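Long-range contact in hydroquinone dioxygenase large subunit (Pseudomonas sp., PDB 4ZXA), which probably catalyses, with the small subunit, the iron-dependent ring opening of hydroquinone by dioxygen: residues D64-A75 against L133-F144. Residues are numbered along the deposited sequence; the frame is centred on the assembly and turned at random.
Sequences DIFLRAMMRDVA and LRDWTNATFDPF
The carbonyl oxygen of Pro-143 is held by Arg-72 in two ways. Arg-72 NH1 donates to Pro-143 O at 2.8 Å, with an N-H...O angle of 151°, from a position tilted out of the carbonyl plane. A water accepts from Arg-72 NH2 and donates to the same oxygen. NH1 also makes a weak bond to Arg-68 O one turn back in helix 63-75. The chain of Arg-72 folds back at chi2 (-44°), which brings the guanidinium round to the loop although CB points away from it. Phe-144 CD2 lies over the centre of one guanidinium face, 3.6 Å from Arg-72 CZ, with the guanidinium and ring planes 55° apart. Thr-229 O and Trp-230 O accept from NH2 and NE. This ties the packing to the backbone of Trp-230, a residue of the 4-hydroxybenzonitrile pocket; the Arg-72 side chain lies about 7 Å from that ligand. A methionine here would probably cost Pro-143 O its direct N-H bond, and Thr-229 O and Trp-230 O the donors that Arg-72 gives them.

Met-71 CG sits over one face of the Phe-144 ring, 3.8 Å from its centroid, in a CH-pi contact. Its sulfur approaches the same ring obliquely. Ala-75 CB meets the ring edge at CZ. Leu-133 is a knob among Leu-67, Met-70, Met-71 and Val-74. Leu-67 CB touches the edge of the Phe-141 ring at CE2, 3.8 Å away.

Helix 63-75 thus packs on the C-terminal end of helix 122-136 and the loop after it. Ile-165 of helix 162-165 touches Met-71 and Pro-143, while Phe-66 and Trp-136 both rest on Ala-46 of strand 45-52.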
loop_
_atom_site.group_PDB
_atom_site.type_symbol
_atom_site.label_atom_id
_atom_site.label_comp_id
_atom_site.label_asym_id
_atom_site.label_seq_id
_atom_site.Cartn_x
_atom_site.Cartn_y
_atom_site.Cartn_z
ATOM N N ASP E 64 -2.993 -9.333 -1.339
ATOM C CA ASP E 64 -1.975 -9.676 -0.355
ATOM C C ASP E 64 -2.137 -8.833 0.915
ATOM O O ASP E 64 -2.138 -9.372 2.012
ATOM C CB ASP E 64 -0.550 -9.612 -0.920
ATOM C CG ASP E 64 -0.197 -8.250 -1.496
ATOM O OD1 ASP E 64 -1.112 -7.419 -1.701
ATOM O OD2 ASP E 64 1.013 -8.022 -1.760
ATOM N N ILE E 65 -2.307 -7.523 0.764
ATOM C CA ILE E 65 -2.546 -6.644 1.908
ATOM C C ILE E 65 -3.754 -7.123 2.716
ATOM O O ILE E 65 -3.677 -7.264 3.950
ATOM C CB ILE E 65 -2.684 -5.166 1.458
ATOM C CG1 ILE E 65 -1.352 -4.697 0.861
ATOM C CG2 ILE E 65 -3.098 -4.266 2.596
ATOM C CD1 ILE E 65 -1.367 -3.275 0.383
ATOM N N PHE E 66 -4.845 -7.417 2.008
ATOM C CA PHE E 66 -6.070 -7.891 2.641
ATOM C C PHE E 66 -5.868 -9.172 3.428
ATOM O O PHE E 66 -6.304 -9.268 4.575
ATOM C CB PHE E 66 -7.172 -8.128 1.613
ATOM C CG PHE E 66 -8.500 -8.443 2.225
ATOM C CD1 PHE E 66 -8.882 -9.755 2.453
ATOM C CD2 PHE E 66 -9.371 -7.423 2.575
ATOM C CE1 PHE E 66 -10.123 -10.054 3.026
ATOM C CE2 PHE E 66 -10.621 -7.708 3.147
ATOM C CZ PHE E 66 -10.994 -9.024 3.367
ATOM N N LEU E 67 -5.227 -10.160 2.808
ATOM C CA LEU E 67 -5.010 -11.448 3.466
ATOM C C LEU E 67 -4.100 -11.357 4.688
ATOM O O LEU E 67 -4.394 -11.977 5.710
ATOM C CB LEU E 67 -4.480 -12.500 2.491
ATOM C CG LEU E 67 -5.515 -12.877 1.433
ATOM C CD1 LEU E 67 -4.849 -13.624 0.302
ATOM C CD2 LEU E 67 -6.654 -13.692 2.066
ATOM N N ARG E 68 -3.011 -10.597 4.604
ATOM C CA ARG E 68 -2.137 -10.460 5.767
ATOM C C ARG E 68 -2.933 -9.860 6.927
ATOM O O ARG E 68 -2.809 -10.299 8.086
ATOM C CB ARG E 68 -0.919 -9.584 5.461
ATOM C CG ARG E 68 -0.031 -10.093 4.342
ATOM C CD ARG E 68 1.292 -9.328 4.285
ATOM N NE ARG E 68 1.982 -9.558 3.018
ATOM C CZ ARG E 68 1.996 -8.699 2.002
ATOM N NH1 ARG E 68 1.372 -7.525 2.101
ATOM N NH2 ARG E 68 2.643 -9.016 0.890
ATOM N N ALA E 69 -3.770 -8.873 6.613
ATOM C CA ALA E 69 -4.548 -8.186 7.645
ATOM C C ALA E 69 -5.545 -9.119 8.302
ATOM O O ALA E 69 -5.618 -9.184 9.521
ATOM C CB ALA E 69 -5.264 -6.976 7.074
ATOM N N MET E 70 -6.301 -9.856 7.494
ATOM C CA MET E 70 -7.354 -10.719 8.026
ATOM C C MET E 70 -6.722 -11.863 8.776
ATOM O O MET E 70 -7.261 -12.340 9.784
ATOM C CB MET E 70 -8.273 -11.266 6.922
ATOM C CG MET E 70 -9.307 -12.264 7.450
ATOM S SD MET E 70 -10.636 -12.619 6.282
ATOM C CE MET E 70 -11.488 -11.025 6.290
ATOM N N MET E 71 -5.565 -12.294 8.282
ATOM C CA MET E 71 -4.805 -13.342 8.959
ATOM C C MET E 71 -4.465 -12.914 10.370
ATOM O O MET E 71 -4.548 -13.724 11.283
ATOM C CB MET E 71 -3.520 -13.670 8.218
ATOM C CG MET E 71 -2.715 -14.751 8.895
ATOM S SD MET E 71 -3.365 -16.394 8.604
ATOM C CE MET E 71 -3.937 -16.872 10.240
ATOM N N ARG E 72 -4.082 -11.650 10.558
ATOM C CA ARG E 72 -3.770 -11.187 11.905
ATOM C C ARG E 72 -5.048 -11.143 12.730
ATOM O O ARG E 72 -5.069 -11.625 13.862
ATOM C CB ARG E 72 -3.042 -9.822 11.921
ATOM C CG ARG E 72 -1.638 -9.815 11.254
ATOM C CD ARG E 72 -0.838 -11.030 11.671
ATOM N NE ARG E 72 0.513 -11.098 11.119
ATOM C CZ ARG E 72 0.795 -11.375 9.846
ATOM N NH1 ARG E 72 -0.182 -11.556 8.960
ATOM N NH2 ARG E 72 2.056 -11.449 9.450
ATOM N N ASP E 73 -6.117 -10.593 12.153
ATOM C CA ASP E 73 -7.369 -10.442 12.896
ATOM C C ASP E 73 -7.876 -11.788 13.402
ATOM O O ASP E 73 -8.415 -11.884 14.505
ATOM C CB ASP E 73 -8.456 -9.761 12.059
ATOM C CG ASP E 73 -9.255 -8.735 12.853
ATOM O OD1 ASP E 73 -9.022 -8.572 14.079
ATOM O OD2 ASP E 73 -10.125 -8.080 12.243
ATOM N N VAL E 74 -7.691 -12.825 12.592
ATOM C CA VAL E 74 -8.172 -14.149 12.952
ATOM C C VAL E 74 -7.279 -14.780 14.003
ATOM O O VAL E 74 -7.773 -15.390 14.954
ATOM C CB VAL E 74 -8.265 -15.085 11.737
ATOM C CG1 VAL E 74 -8.186 -16.535 12.183
ATOM C CG2 VAL E 74 -9.541 -14.816 10.980
ATOM N N ALA E 75 -5.970 -14.620 13.828
ATOM C CA ALA E 75 -5.004 -15.239 14.719
ATOM C C ALA E 75 -5.056 -14.582 16.092
ATOM O O ALA E 75 -4.783 -15.230 17.102
ATOM C CB ALA E 75 -3.595 -15.151 14.136
ATOM N N LEU E 133 -10.061 -16.760 4.462
ATOM C CA LEU E 133 -8.640 -17.082 4.345
ATOM C C LEU E 133 -8.457 -18.400 3.602
ATOM O O LEU E 133 -7.655 -18.498 2.674
ATOM C CB LEU E 133 -7.958 -17.159 5.718
ATOM C CG LEU E 133 -7.783 -15.876 6.526
ATOM C CD1 LEU E 133 -7.398 -16.214 7.975
ATOM C CD2 LEU E 133 -6.740 -14.974 5.871
ATOM N N ARG E 134 -9.205 -19.412 4.019
ATOM C CA ARG E 134 -9.109 -20.727 3.406
ATOM C C ARG E 134 -9.298 -20.615 1.906
ATOM O O ARG E 134 -8.487 -21.114 1.129
ATOM C CB ARG E 134 -10.149 -21.678 4.007
ATOM C CG ARG E 134 -9.923 -23.150 3.678
ATOM C CD ARG E 134 -10.950 -24.050 4.381
ATOM N NE ARG E 134 -10.673 -25.470 4.151
ATOM C CZ ARG E 134 -10.270 -26.327 5.090
ATOM N NH1 ARG E 134 -10.104 -25.932 6.353
ATOM N NH2 ARG E 134 -10.040 -27.593 4.766
ATOM N N ASP E 135 -10.362 -19.933 1.497
ATOM C CA ASP E 135 -10.691 -19.866 0.085
ATOM C C ASP E 135 -9.761 -18.947 -0.735
ATOM O O ASP E 135 -9.391 -19.286 -1.856
ATOM C CB ASP E 135 -12.159 -19.487 -0.104
ATOM C CG ASP E 135 -12.609 -19.617 -1.557
ATOM O OD1 ASP E 135 -12.740 -20.765 -2.037
ATOM O OD2 ASP E 135 -12.824 -18.575 -2.218
ATOM N N TRP E 136 -9.372 -17.799 -0.182
ATOM C CA TRP E 136 -8.620 -16.810 -0.959
ATOM C C TRP E 136 -7.096 -16.968 -0.883
ATOM O O TRP E 136 -6.348 -16.291 -1.611
ATOM C CB TRP E 136 -9.018 -15.387 -0.555
ATOM C CG TRP E 136 -10.463 -15.079 -0.795
ATOM C CD1 TRP E 136 -11.402 -15.913 -1.325
ATOM C CD2 TRP E 136 -11.133 -13.844 -0.519
ATOM N NE1 TRP E 136 -12.611 -15.277 -1.395
ATOM C CE2 TRP E 136 -12.475 -14.004 -0.904
ATOM C CE3 TRP E 136 -10.722 -12.618 0.014
ATOM C CZ2 TRP E 136 -13.416 -12.988 -0.770
ATOM C CZ3 TRP E 136 -11.659 -11.609 0.146
ATOM C CH2 TRP E 136 -12.986 -11.798 -0.244
ATOM N N THR E 137 -6.637 -17.859 -0.012
ATOM C CA THR E 137 -5.211 -18.100 0.094
ATOM C C THR E 137 -4.770 -19.308 -0.726
ATOM O O THR E 137 -5.051 -20.447 -0.378
ATOM C CB THR E 137 -4.770 -18.287 1.547
ATOM O OG1 THR E 137 -5.253 -17.192 2.337
ATOM C CG2 THR E 137 -3.250 -18.348 1.622
ATOM N N ASN E 138 -4.060 -19.032 -1.808
ATOM C CA ASN E 138 -3.558 -20.053 -2.700
ATOM C C ASN E 138 -2.340 -20.709 -2.108
ATOM O O ASN E 138 -1.761 -20.191 -1.161
ATOM C CB ASN E 138 -3.201 -19.419 -4.040
ATOM C CG ASN E 138 -4.381 -18.731 -4.673
ATOM O OD1 ASN E 138 -5.502 -19.246 -4.633
ATOM N ND2 ASN E 138 -4.150 -17.547 -5.235
ATOM N N ALA E 139 -1.945 -21.839 -2.688
ATOM C CA ALA E 139 -0.880 -22.680 -2.137
ATOM C C ALA E 139 0.466 -21.984 -2.211
ATOM O O ALA E 139 1.456 -22.461 -1.664
ATOM C CB ALA E 139 -0.818 -24.001 -2.879
ATOM N N THR E 140 0.476 -20.836 -2.866
ATOM C CA THR E 140 1.693 -20.170 -3.239
ATOM C C THR E 140 1.944 -18.955 -2.319
ATOM O O THR E 140 2.958 -18.272 -2.430
ATOM C CB THR E 140 1.567 -19.765 -4.723
ATOM O OG1 THR E 140 2.847 -19.774 -5.368
ATOM C CG2 THR E 140 0.905 -18.419 -4.858
ATOM N N PHE E 141 1.028 -18.718 -1.388
ATOM C CA PHE E 141 1.046 -17.511 -0.563
ATOM C C PHE E 141 0.789 -17.796 0.922
ATOM O O PHE E 141 -0.227 -18.380 1.294
ATOM C CB PHE E 141 0.008 -16.507 -1.094
ATOM C CG PHE E 141 -0.036 -15.200 -0.343
ATOM C CD1 PHE E 141 0.952 -14.240 -0.535
ATOM C CD2 PHE E 141 -1.085 -14.911 0.524
ATOM C CE1 PHE E 141 0.920 -13.022 0.143
ATOM C CE2 PHE E 141 -1.126 -13.699 1.203
ATOM C CZ PHE E 141 -0.114 -12.750 1.012
ATOM N N ASP E 142 1.711 -17.352 1.768
ATOM C CA ASP E 142 1.599 -17.505 3.211
ATOM C C ASP E 142 1.415 -16.129 3.847
ATOM O O ASP E 142 2.372 -15.374 3.986
ATOM C CB ASP E 142 2.853 -18.195 3.747
ATOM C CG ASP E 142 2.983 -18.110 5.266
ATOM O OD1 ASP E 142 1.997 -17.816 5.975
ATOM O OD2 ASP E 142 4.096 -18.357 5.757
ATOM N N PRO E 143 0.177 -15.810 4.249
ATOM C CA PRO E 143 -0.247 -14.523 4.825
ATOM C C PRO E 143 0.476 -14.157 6.132
ATOM O O PRO E 143 0.377 -13.011 6.578
ATOM C CB PRO E 143 -1.741 -14.739 5.127
ATOM C CG PRO E 143 -2.119 -15.973 4.431
ATOM C CD PRO E 143 -0.892 -16.812 4.308
ATOM N N PHE E 144 1.181 -15.114 6.729
ATOM C CA PHE E 144 1.867 -14.889 7.997
ATOM C C PHE E 144 3.355 -14.545 7.833
ATOM O O PHE E 144 4.066 -14.332 8.813
ATOM C CB PHE E 144 1.737 -16.133 8.860
ATOM C CG PHE E 144 0.901 -15.939 10.083
ATOM C CD1 PHE E 144 -0.016 -16.906 10.463
ATOM C CD2 PHE E 144 1.055 -14.813 10.872
ATOM C CE1 PHE E 144 -0.774 -16.741 11.588
ATOM C CE2 PHE E 144 0.298 -14.645 12.019
ATOM C CZ PHE E 144 -0.614 -15.611 12.371
HETATM O O HOH W 1 2.764 -11.032 6.850
#